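Local atomic coordinates of Hit-like protein involved in cell-cycle regulation (Bartonella henselae, PDB entry 3LB5), a protein that probably binds purine nucleotides and may hydrolyse nucleotide phosphoramidates, with a possible role in cell-cycle regulation. Residues Asn28-Ala33 with Gln119-Leu124; Lys34-Glu39 with Leu66-Lys71; Asp105-Met110 with Phe126-Arg131. All blocks are in the same frame, centred on the assembly; numbering follows the deposited sequence.

Contact 1: Asn28-Ala33 with Gln119-Leu124; sequences NNNIFA and QTVYHL
Val121 lays its CG1 methyl over one face of the Phe32 ring, 3.9 Å from the ring centroid and 17° off the normal, a CH-pi contact offset toward the rim. CG1 points away from the backbone N (chi1 177°), which leaves CG2 beside that N and turned to Ile31; the two side chains cross at about a right angle, with Ile31 CD1 3.7 Å from Val121 CG2. A branched valine suits the spot because its two methyls serve two neighbours at once. The CB of Phe32 and the CB of His123 meet at 3.8 Å, the two side chains passing each other at a slant. His123 is the first histidine of the His-Leu-His-Phe-His run that marks the histidine triad family. Its imidazole is held through both nitrogens, ND1 to the hydroxyl of Tyr26 and NE2 to the carbonyl of Pro69, which fixes the rotation of the ring. Asn30 is the N-cap of helix 31-36: its OD1 accepts from Ala33 N at 3.0 Å, nearly straight (166°) but with the donor above the carbonyl plane. The same oxygen lies 3.5 Å from His123 CB and 3.6 Å from Val121 CG1, so apolar carbon also lies against it; the Asn30 side chain crosses both at about right angles, while ND2 bonds to Asp27 O. In the inverse gamma turn centred on Tyr122, the CB of Tyr122 points away from 28-33 while those of Val121 and His123 point toward it. Phe32 also meets His125 and Phe54 edge-to-face and lies about 4 Å from the bound unidentified ligand.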
loop_
_atom_site.group_PDB
_atom_site.type_symbol
_atom_site.label_atom_id
_atom_site.label_comp_id
_atom_site.label_asym_id
_atom_site.label_seq_id
_atom_site.Cartn_x
_atom_site.Cartn_y
_atom_site.Cartn_z
ATOM N N ASN B 28 -2.811 -22.538 -5.425
ATOM C CA ASN B 28 -1.634 -22.613 -6.285
ATOM C C ASN B 28 -1.914 -22.461 -7.783
ATOM O O ASN B 28 -0.991 -22.240 -8.563
ATOM C CB ASN B 28 -0.853 -23.887 -5.978
ATOM C CG ASN B 28 -0.157 -23.814 -4.632
ATOM O OD1 ASN B 28 0.779 -23.069 -4.474
ATOM N ND2 ASN B 28 -0.615 -24.599 -3.667
ATOM N N ASN B 29 -3.186 -22.515 -8.169
ATOM C CA ASN B 29 -3.573 -22.286 -9.553
ATOM C C ASN B 29 -3.977 -20.844 -9.888
ATOM O O ASN B 29 -4.368 -20.580 -11.029
ATOM C CB ASN B 29 -4.667 -23.283 -9.995
ATOM N N ASN B 30 -3.857 -19.920 -8.915
ATOM C CA ASN B 30 -4.170 -18.506 -9.139
ATOM C C ASN B 30 -3.249 -17.920 -10.191
ATOM O O ASN B 30 -2.119 -18.365 -10.340
ATOM C CB ASN B 30 -4.182 -17.676 -7.829
ATOM C CG ASN B 30 -2.801 -17.194 -7.410
ATOM O OD1 ASN B 30 -2.226 -16.336 -8.055
ATOM N ND2 ASN B 30 -2.290 -17.716 -6.290
ATOM N N ILE B 31 -3.747 -16.946 -10.952
ATOM C CA ILE B 31 -3.009 -16.510 -12.146
ATOM C C ILE B 31 -1.607 -15.925 -11.878
ATOM O O ILE B 31 -0.707 -16.067 -12.708
ATOM C CB ILE B 31 -3.865 -15.592 -13.074
ATOM C CG1 ILE B 31 -4.295 -14.298 -12.357
ATOM C CG2 ILE B 31 -5.071 -16.364 -13.625
ATOM C CD1 ILE B 31 -5.192 -13.349 -13.263
ATOM N N PHE B 32 -1.402 -15.299 -10.720
ATOM C CA PHE B 32 -0.067 -14.816 -10.367
ATOM C C PHE B 32 0.901 -15.937 -9.967
ATOM O O PHE B 32 2.071 -15.854 -10.300
ATOM C CB PHE B 32 -0.093 -13.734 -9.273
ATOM C CG PHE B 32 -0.768 -12.433 -9.697
ATOM C CD1 PHE B 32 -1.104 -12.178 -11.042
ATOM C CD2 PHE B 32 -1.054 -11.460 -8.751
ATOM C CE1 PHE B 32 -1.756 -10.995 -11.415
ATOM C CE2 PHE B 32 -1.694 -10.261 -9.131
ATOM C CZ PHE B 32 -2.042 -10.042 -10.463
ATOM N N ALA B 33 0.442 -16.949 -9.237
ATOM C CA ALA B 33 1.277 -18.146 -9.008
ATOM C C ALA B 33 1.683 -18.803 -10.348
ATOM O O ALA B 33 2.811 -19.282 -10.514
ATOM C CB ALA B 33 0.524 -19.149 -8.170
ATOM N N GLN B 119 -9.957 -7.322 -3.633
ATOM C CA GLN B 119 -8.828 -8.123 -4.109
ATOM C C GLN B 119 -9.374 -9.085 -5.176
ATOM O O GLN B 119 -10.367 -9.770 -4.937
ATOM C CB GLN B 119 -8.166 -8.912 -2.975
ATOM C CG GLN B 119 -6.912 -9.671 -3.429
ATOM C CD GLN B 119 -6.190 -10.422 -2.315
ATOM O OE1 GLN B 119 -6.714 -10.628 -1.230
ATOM N NE2 GLN B 119 -4.969 -10.839 -2.601
ATOM N N THR B 120 -8.759 -9.112 -6.350
ATOM C CA THR B 120 -9.291 -9.944 -7.458
ATOM C C THR B 120 -8.478 -11.209 -7.712
ATOM O O THR B 120 -9.022 -12.224 -8.165
ATOM C CB THR B 120 -9.439 -9.159 -8.777
ATOM O OG1 THR B 120 -8.225 -8.460 -9.065
ATOM C CG2 THR B 120 -10.599 -8.161 -8.684
ATOM N N VAL B 121 -7.187 -11.157 -7.415
ATOM C CA VAL B 121 -6.319 -12.345 -7.539
ATOM C C VAL B 121 -5.734 -12.571 -6.164
ATOM O O VAL B 121 -5.193 -11.647 -5.578
ATOM C CB VAL B 121 -5.171 -12.133 -8.562
ATOM C CG1 VAL B 121 -4.246 -13.375 -8.606
ATOM C CG2 VAL B 121 -5.742 -11.789 -9.919
ATOM N N TYR B 122 -5.878 -13.792 -5.648
ATOM C CA TYR B 122 -5.517 -14.115 -4.269
ATOM C C TYR B 122 -4.058 -14.514 -4.100
ATOM O O TYR B 122 -3.731 -15.562 -3.550
ATOM C CB TYR B 122 -6.497 -15.130 -3.689
ATOM C CG TYR B 122 -7.828 -14.467 -3.490
ATOM C CD1 TYR B 122 -8.056 -13.661 -2.383
ATOM C CD2 TYR B 122 -8.831 -14.579 -4.444
ATOM C CE1 TYR B 122 -9.254 -12.990 -2.219
ATOM C CE2 TYR B 122 -10.058 -13.921 -4.276
ATOM C CZ TYR B 122 -10.246 -13.131 -3.153
ATOM O OH TYR B 122 -11.448 -12.497 -2.949
ATOM N N HIS B 123 -3.201 -13.644 -4.630
ATOM C CA HIS B 123 -1.773 -13.637 -4.368
ATOM C C HIS B 123 -1.370 -12.191 -3.981
ATOM O O HIS B 123 -1.902 -11.227 -4.543
ATOM C CB HIS B 123 -1.029 -14.084 -5.631
ATOM C CG HIS B 123 0.448 -14.192 -5.445
ATOM N ND1 HIS B 123 1.057 -15.370 -5.074
ATOM C CD2 HIS B 123 1.431 -13.266 -5.542
ATOM C CE1 HIS B 123 2.362 -15.167 -4.954
ATOM N NE2 HIS B 123 2.618 -13.904 -5.251
ATOM N N LEU B 124 -0.464 -12.029 -3.017
ATOM C CA LEU B 124 -0.058 -10.680 -2.568
ATOM C C LEU B 124 0.406 -9.822 -3.750
ATOM O O LEU B 124 1.300 -10.202 -4.463
ATOM C CB LEU B 124 1.043 -10.741 -1.485
ATOM C CG LEU B 124 1.578 -9.405 -0.913
ATOM C CD1 LEU B 124 0.469 -8.486 -0.354
ATOM C CD2 LEU B 124 2.646 -9.674 0.143
#

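Contact 2: Lys34-Glu39 with Leu66-Lys71; sequences KLIRNE and LVIPKK
Beside the pocket of the bound unidentified ligand, the short helix 31-36 leans on the end of strand 65-69 in the HIT fold, and Ile36 makes the main touch upon Ile68. CD1 of Ile68 reaches across to Ile36 and lies 3.7 Å from its CG1; the two isoleucines cross obliquely. On Ile68, CG1 sits between the backbone N and the carbonyl carbon (chi1 63°), and with the chain extended beyond it the terminal methyl is carried out toward the helix. Ile36 in turn pushes CD1 against the backbone, 3.5 Å from Pro69 O, while its CG2 lies 3.9 Å from Lys70 O. Isoleucine suits both places: at Ile68 it is long enough to bridge strand and helix, and at Ile36 its branching lets it cover backbone as well as side chain. Leu35 adds a looser touch, its CD2 4.3 Å from Ile68 CD1, and lies about 4 Å from the ligand. Directly after Ile36 the helix closes in a Schellman motif: Glu39 N bonds to Lys34 O and Asn38 N to Leu35 O, with Asn38 taking the positive phi (69°) that asparagine tolerates well. The turn brings the Glu39 carboxylate between two cations. Arg37 grips it side-on, NE meeting OE1 at 2.8 Å, almost perfectly straight and in the guanidinium plane, and NH2 meeting OE2. Lys34 NZ comes to OE2 at 2.7 Å from the opposite face of the carboxylate. Lys70 carries its amine away from the helix to a salt bridge with Glu47.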
loop_
_atom_site.group_PDB
_atom_site.type_symbol
_atom_site.label_atom_id
_atom_site.label_comp_id
_atom_site.label_asym_id
_atom_site.label_seq_id
_atom_site.Cartn_x
_atom_site.Cartn_y
_atom_site.Cartn_z
ATOM N N LYS B 34 0.741 -18.833 -11.284
ATOM C CA LYS B 34 1.001 -19.379 -12.635
ATOM C C LYS B 34 2.033 -18.529 -13.386
ATOM O O LYS B 34 2.907 -19.076 -14.027
ATOM C CB LYS B 34 -0.297 -19.516 -13.444
ATOM C CG LYS B 34 -1.204 -20.617 -12.960
ATOM C CD LYS B 34 -2.353 -20.869 -13.972
ATOM C CE LYS B 34 -2.610 -22.338 -14.191
ATOM N NZ LYS B 34 -1.475 -23.025 -14.896
ATOM N N LEU B 35 1.944 -17.199 -13.279
ATOM C CA LEU B 35 2.946 -16.270 -13.845
ATOM C C LEU B 35 4.349 -16.563 -13.276
ATOM O O LEU B 35 5.325 -16.703 -14.025
ATOM C CB LEU B 35 2.534 -14.813 -13.509
ATOM C CG LEU B 35 3.334 -13.582 -13.986
ATOM C CD1 LEU B 35 2.442 -12.322 -13.941
ATOM C CD2 LEU B 35 4.605 -13.358 -13.162
ATOM N N ILE B 36 4.431 -16.661 -11.949
ATOM C CA ILE B 36 5.703 -16.946 -11.255
ATOM C C ILE B 36 6.337 -18.235 -11.768
ATOM O O ILE B 36 7.543 -18.268 -11.993
ATOM C CB ILE B 36 5.512 -17.012 -9.733
ATOM C CG1 ILE B 36 5.108 -15.618 -9.210
ATOM C CG2 ILE B 36 6.789 -17.597 -9.014
ATOM C CD1 ILE B 36 4.400 -15.641 -7.840
ATOM N N ARG B 37 5.535 -19.284 -11.945
ATOM C CA ARG B 37 6.018 -20.562 -12.491
ATOM C C ARG B 37 6.186 -20.601 -14.009
ATOM O O ARG B 37 6.463 -21.670 -14.571
ATOM C CB ARG B 37 5.105 -21.718 -12.070
ATOM C CG ARG B 37 5.054 -22.008 -10.570
ATOM C CD ARG B 37 4.367 -23.348 -10.297
ATOM N NE ARG B 37 3.028 -23.365 -10.885
ATOM C CZ ARG B 37 1.920 -22.978 -10.261
ATOM N NH1 ARG B 37 1.978 -22.564 -8.988
ATOM N NH2 ARG B 37 0.758 -23.003 -10.921
ATOM N N ASN B 38 6.006 -19.463 -14.681
ATOM C CA ASN B 38 6.238 -19.377 -16.124
ATOM C C ASN B 38 5.221 -20.152 -16.953
ATOM O O ASN B 38 5.536 -20.670 -18.047
ATOM C CB ASN B 38 7.678 -19.815 -16.439
ATOM C CG ASN B 38 8.693 -18.910 -15.784
ATOM O OD1 ASN B 38 8.725 -17.713 -16.073
ATOM N ND2 ASN B 38 9.515 -19.462 -14.885
ATOM N N GLU B 39 4.002 -20.249 -16.428
ATOM C CA GLU B 39 2.955 -20.996 -17.118
ATOM C C GLU B 39 2.070 -20.082 -17.951
ATOM O O GLU B 39 1.339 -20.554 -18.822
ATOM C CB GLU B 39 2.113 -21.810 -16.131
ATOM C CG GLU B 39 2.913 -22.872 -15.404
ATOM C CD GLU B 39 2.195 -23.391 -14.176
ATOM O OE1 GLU B 39 2.742 -24.279 -13.501
ATOM O OE2 GLU B 39 1.061 -22.938 -13.907
ATOM N N LEU B 66 2.170 -3.758 -11.333
ATOM C CA LEU B 66 1.931 -4.592 -10.167
ATOM C C LEU B 66 3.260 -5.116 -9.631
ATOM O O LEU B 66 4.157 -5.463 -10.408
ATOM C CB LEU B 66 1.021 -5.769 -10.532
ATOM C CG LEU B 66 -0.322 -5.401 -11.148
ATOM C CD1 LEU B 66 -1.150 -6.654 -11.425
ATOM C CD2 LEU B 66 -1.058 -4.471 -10.220
ATOM N N VAL B 67 3.381 -5.192 -8.312
ATOM C CA VAL B 67 4.591 -5.801 -7.710
ATOM C C VAL B 67 4.141 -6.984 -6.853
ATOM O O VAL B 67 3.243 -6.829 -6.007
ATOM C CB VAL B 67 5.341 -4.805 -6.820
ATOM C CG1 VAL B 67 6.433 -5.514 -5.974
ATOM C CG2 VAL B 67 5.994 -3.703 -7.680
ATOM N N ILE B 68 4.729 -8.161 -7.109
ATOM C CA ILE B 68 4.387 -9.370 -6.326
ATOM C C ILE B 68 5.625 -10.025 -5.725
ATOM O O ILE B 68 6.698 -10.006 -6.347
ATOM C CB ILE B 68 3.616 -10.469 -7.166
ATOM C CG1 ILE B 68 4.470 -11.019 -8.321
ATOM C CG2 ILE B 68 2.236 -9.985 -7.644
ATOM C CD1 ILE B 68 3.743 -12.196 -9.089
ATOM N N PRO B 69 5.468 -10.672 -4.547
ATOM C CA PRO B 69 6.514 -11.584 -4.097
ATOM C C PRO B 69 6.519 -12.867 -4.963
ATOM O O PRO B 69 5.489 -13.284 -5.487
ATOM C CB PRO B 69 6.089 -11.903 -2.664
ATOM C CG PRO B 69 4.559 -11.834 -2.733
ATOM C CD PRO B 69 4.264 -10.733 -3.686
ATOM N N LYS B 70 7.672 -13.500 -5.089
ATOM C CA LYS B 70 7.738 -14.788 -5.751
ATOM C C LYS B 70 7.285 -15.849 -4.740
ATOM O O LYS B 70 6.801 -16.932 -5.124
ATOM C CB LYS B 70 9.169 -15.049 -6.217
ATOM C CG LYS B 70 9.560 -14.256 -7.457
ATOM C CD LYS B 70 10.977 -14.616 -7.887
ATOM C CE LYS B 70 11.270 -14.076 -9.292
ATOM N NZ LYS B 70 12.679 -14.288 -9.728
ATOM N N LYS B 71 7.468 -15.553 -3.453
ATOM C CA LYS B 71 6.980 -16.460 -2.426
ATOM C C LYS B 71 5.488 -16.243 -2.201
ATOM O O LYS B 71 5.061 -15.122 -1.941
ATOM C CB LYS B 71 7.776 -16.348 -1.126
ATOM C CG LYS B 71 7.316 -17.338 -0.018
ATOM C CD LYS B 71 8.178 -17.200 1.247
ATOM C CE LYS B 71 7.951 -18.361 2.197
ATOM N NZ LYS B 71 6.560 -18.327 2.780
#

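Contact 3: Asp105-Met110 with Phe126-Arg131; sequences DGITVM and FHIIPR
Thr108 and Ile129 exchange backbone bonds at the middle of an antiparallel ladder, Thr108 N reaching Ile129 O at 2.8 Å (168°) and Ile129 N returning to Thr108 O. The hydrogen-bonded pair of Met110 and His127 repeats the pattern at the last histidine of the triad motif. At the other end the ladder closes in a classic beta bulge, where Gly106 N and, weakly, Asp105 N both bond to Arg131 O. Glycine leaves that face clear for the arginine, whose chain rises off the sheet and, bent at chi2 and chi3, leans across to strand 106-113, where NH1 gives a bond to Thr108 OG1 at 3.0 Å (142°, 20° out of the guanidinium plane). On the same face the ends of Met110 and Ile129 pack together. The other face is apolar: Ile107 CG2 meets Ile128 CG2 at 3.8 Å, and Val109 CG1 approaches the edge of the Phe126 ring, 3.9 Å from its CD1. Helix 81-101 packs against this side, touching Ile107, Phe126 and Pro130. Further out, His127 ND1 is hydrogen-bonded to His64. Strand 106-113 also pairs with a strand of the second subunit. Because Thr108 OG1 accepts from Arg131 and also bonds to Ser117 OG of that subunit, the same hydroxyl links the strand pair to the dimer interface, consistent with the sheet running on into the partner.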
loop_
_atom_site.group_PDB
_atom_site.type_symbol
_atom_site.label_atom_id
_atom_site.label_comp_id
_atom_site.label_asym_id
_atom_site.label_seq_id
_atom_site.Cartn_x
_atom_site.Cartn_y
_atom_site.Cartn_z
ATOM N N ASP B 105 2.179 13.281 -12.116
ATOM C CA ASP B 105 2.015 14.256 -11.042
ATOM C C ASP B 105 2.023 13.571 -9.674
ATOM O O ASP B 105 2.530 14.116 -8.694
ATOM C CB ASP B 105 0.731 15.061 -11.248
ATOM C CG ASP B 105 0.784 15.922 -12.501
ATOM O OD1 ASP B 105 1.854 16.524 -12.768
ATOM O OD2 ASP B 105 -0.235 15.992 -13.224
ATOM N N GLY B 106 1.484 12.361 -9.620
ATOM C CA GLY B 106 1.458 11.600 -8.377
ATOM C C GLY B 106 1.517 10.098 -8.567
ATOM O O GLY B 106 1.415 9.594 -9.687
ATOM N N ILE B 107 1.677 9.378 -7.456
ATOM C CA ILE B 107 1.688 7.921 -7.478
ATOM C C ILE B 107 0.775 7.404 -6.375
ATOM O O ILE B 107 0.975 7.722 -5.199
ATOM C CB ILE B 107 3.125 7.344 -7.287
ATOM C CG1 ILE B 107 4.041 7.692 -8.491
ATOM C CG2 ILE B 107 3.063 5.821 -7.013
ATOM C CD1 ILE B 107 3.757 6.880 -9.764
ATOM N N THR B 108 -0.202 6.581 -6.760
ATOM C CA THR B 108 -1.058 5.896 -5.784
ATOM C C THR B 108 -0.620 4.441 -5.632
ATOM O O THR B 108 -0.518 3.708 -6.619
ATOM C CB THR B 108 -2.549 5.964 -6.188
ATOM O OG1 THR B 108 -2.963 7.338 -6.248
ATOM C CG2 THR B 108 -3.431 5.223 -5.153
ATOM N N VAL B 109 -0.352 4.040 -4.389
ATOM C CA VAL B 109 -0.015 2.660 -4.072
ATOM C C VAL B 109 -1.220 2.070 -3.368
ATOM O O VAL B 109 -1.727 2.654 -2.414
ATOM C CB VAL B 109 1.229 2.586 -3.153
ATOM C CG1 VAL B 109 1.516 1.151 -2.692
ATOM C CG2 VAL B 109 2.435 3.248 -3.856
ATOM N N MET B 110 -1.687 0.911 -3.829
ATOM C CA MET B 110 -2.805 0.252 -3.154
ATOM C C MET B 110 -2.508 -1.210 -2.931
ATOM O O MET B 110 -1.808 -1.846 -3.732
ATOM C CB MET B 110 -4.102 0.368 -3.967
ATOM C CG MET B 110 -4.448 1.790 -4.334
ATOM S SD MET B 110 -6.092 1.868 -5.034
ATOM C CE MET B 110 -5.929 1.083 -6.630
ATOM N N PHE B 126 0.958 -5.438 -4.806
ATOM C CA PHE B 126 0.791 -3.979 -4.680
ATOM C C PHE B 126 0.537 -3.359 -6.055
ATOM O O PHE B 126 1.198 -3.705 -7.041
ATOM C CB PHE B 126 2.031 -3.333 -4.051
ATOM C CG PHE B 126 2.163 -3.578 -2.571
ATOM C CD1 PHE B 126 1.961 -2.542 -1.672
ATOM C CD2 PHE B 126 2.525 -4.838 -2.079
ATOM C CE1 PHE B 126 2.078 -2.765 -0.292
ATOM C CE2 PHE B 126 2.660 -5.071 -0.696
ATOM C CZ PHE B 126 2.433 -4.023 0.195
ATOM N N HIS B 127 -0.463 -2.485 -6.122
ATOM C CA HIS B 127 -0.701 -1.640 -7.289
ATOM C C HIS B 127 0.151 -0.374 -7.223
ATOM O O HIS B 127 0.160 0.337 -6.190
ATOM C CB HIS B 127 -2.176 -1.197 -7.338
ATOM C CG HIS B 127 -3.134 -2.314 -7.512
ATOM N ND1 HIS B 127 -3.475 -2.805 -8.759
ATOM C CD2 HIS B 127 -3.863 -3.017 -6.613
ATOM C CE1 HIS B 127 -4.359 -3.780 -8.617
ATOM N NE2 HIS B 127 -4.616 -3.925 -7.326
ATOM N N ILE B 128 0.848 -0.071 -8.322
ATOM C CA ILE B 128 1.555 1.214 -8.452
ATOM C C ILE B 128 0.959 1.994 -9.633
ATOM O O ILE B 128 1.136 1.627 -10.803
ATOM C CB ILE B 128 3.088 1.072 -8.602
ATOM C CG1 ILE B 128 3.716 0.431 -7.355
ATOM C CG2 ILE B 128 3.735 2.449 -8.722
ATOM C CD1 ILE B 128 3.840 -1.036 -7.398
ATOM N N ILE B 129 0.213 3.045 -9.302
ATOM C CA ILE B 129 -0.594 3.757 -10.291
ATOM C C ILE B 129 -0.169 5.217 -10.432
ATOM O O ILE B 129 -0.289 6.005 -9.481
ATOM C CB ILE B 129 -2.121 3.665 -9.975
ATOM C CG1 ILE B 129 -2.533 2.221 -9.634
ATOM C CG2 ILE B 129 -2.964 4.276 -11.126
ATOM C CD1 ILE B 129 -3.968 2.085 -9.150
ATOM N N PRO B 130 0.300 5.598 -11.633
ATOM C CA PRO B 130 0.557 7.012 -11.856
ATOM C C PRO B 130 -0.718 7.865 -11.930
ATOM O O PRO B 130 -1.754 7.446 -12.489
ATOM C CB PRO B 130 1.303 7.033 -13.196
ATOM C CG PRO B 130 0.873 5.807 -13.909
ATOM C CD PRO B 130 0.418 4.799 -12.874
ATOM N N ARG B 131 -0.638 9.053 -11.342
ATOM C CA ARG B 131 -1.764 9.980 -11.321
ATOM C C ARG B 131 -1.378 11.237 -12.064
ATOM O O ARG B 131 -0.208 11.604 -12.105
ATOM C CB ARG B 131 -2.139 10.340 -9.881
ATOM C CG ARG B 131 -2.467 9.115 -9.018
ATOM C CD ARG B 131 -3.627 8.352 -9.624
ATOM N NE ARG B 131 -4.833 9.171 -9.607
ATOM C CZ ARG B 131 -5.696 9.184 -8.595
ATOM N NH1 ARG B 131 -5.483 8.408 -7.523
ATOM N NH2 ARG B 131 -6.772 9.948 -8.657
#

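Contacts 2 and 3 are buried, whereas contact 1 is only partly so. Contacts 1 and 2 share helix 31-36, and their centres are about 9 Å apart; the centre of contact 3 lies about 20 Å from each, across the centre of the chain. Its strand 126-131 is the neighbour of strand 65-69, used by contact 2, and Phe126 O accepts from Val67 N between them. Chemistry follows place: the strand pair rests on a regular backbone ladder and reaches the second subunit, while the helix meets its partners mainly through van der Waals contact, largely of apolar groups, without an assigned hydrogen bond across either interface, and has its capping bonds at its two ends.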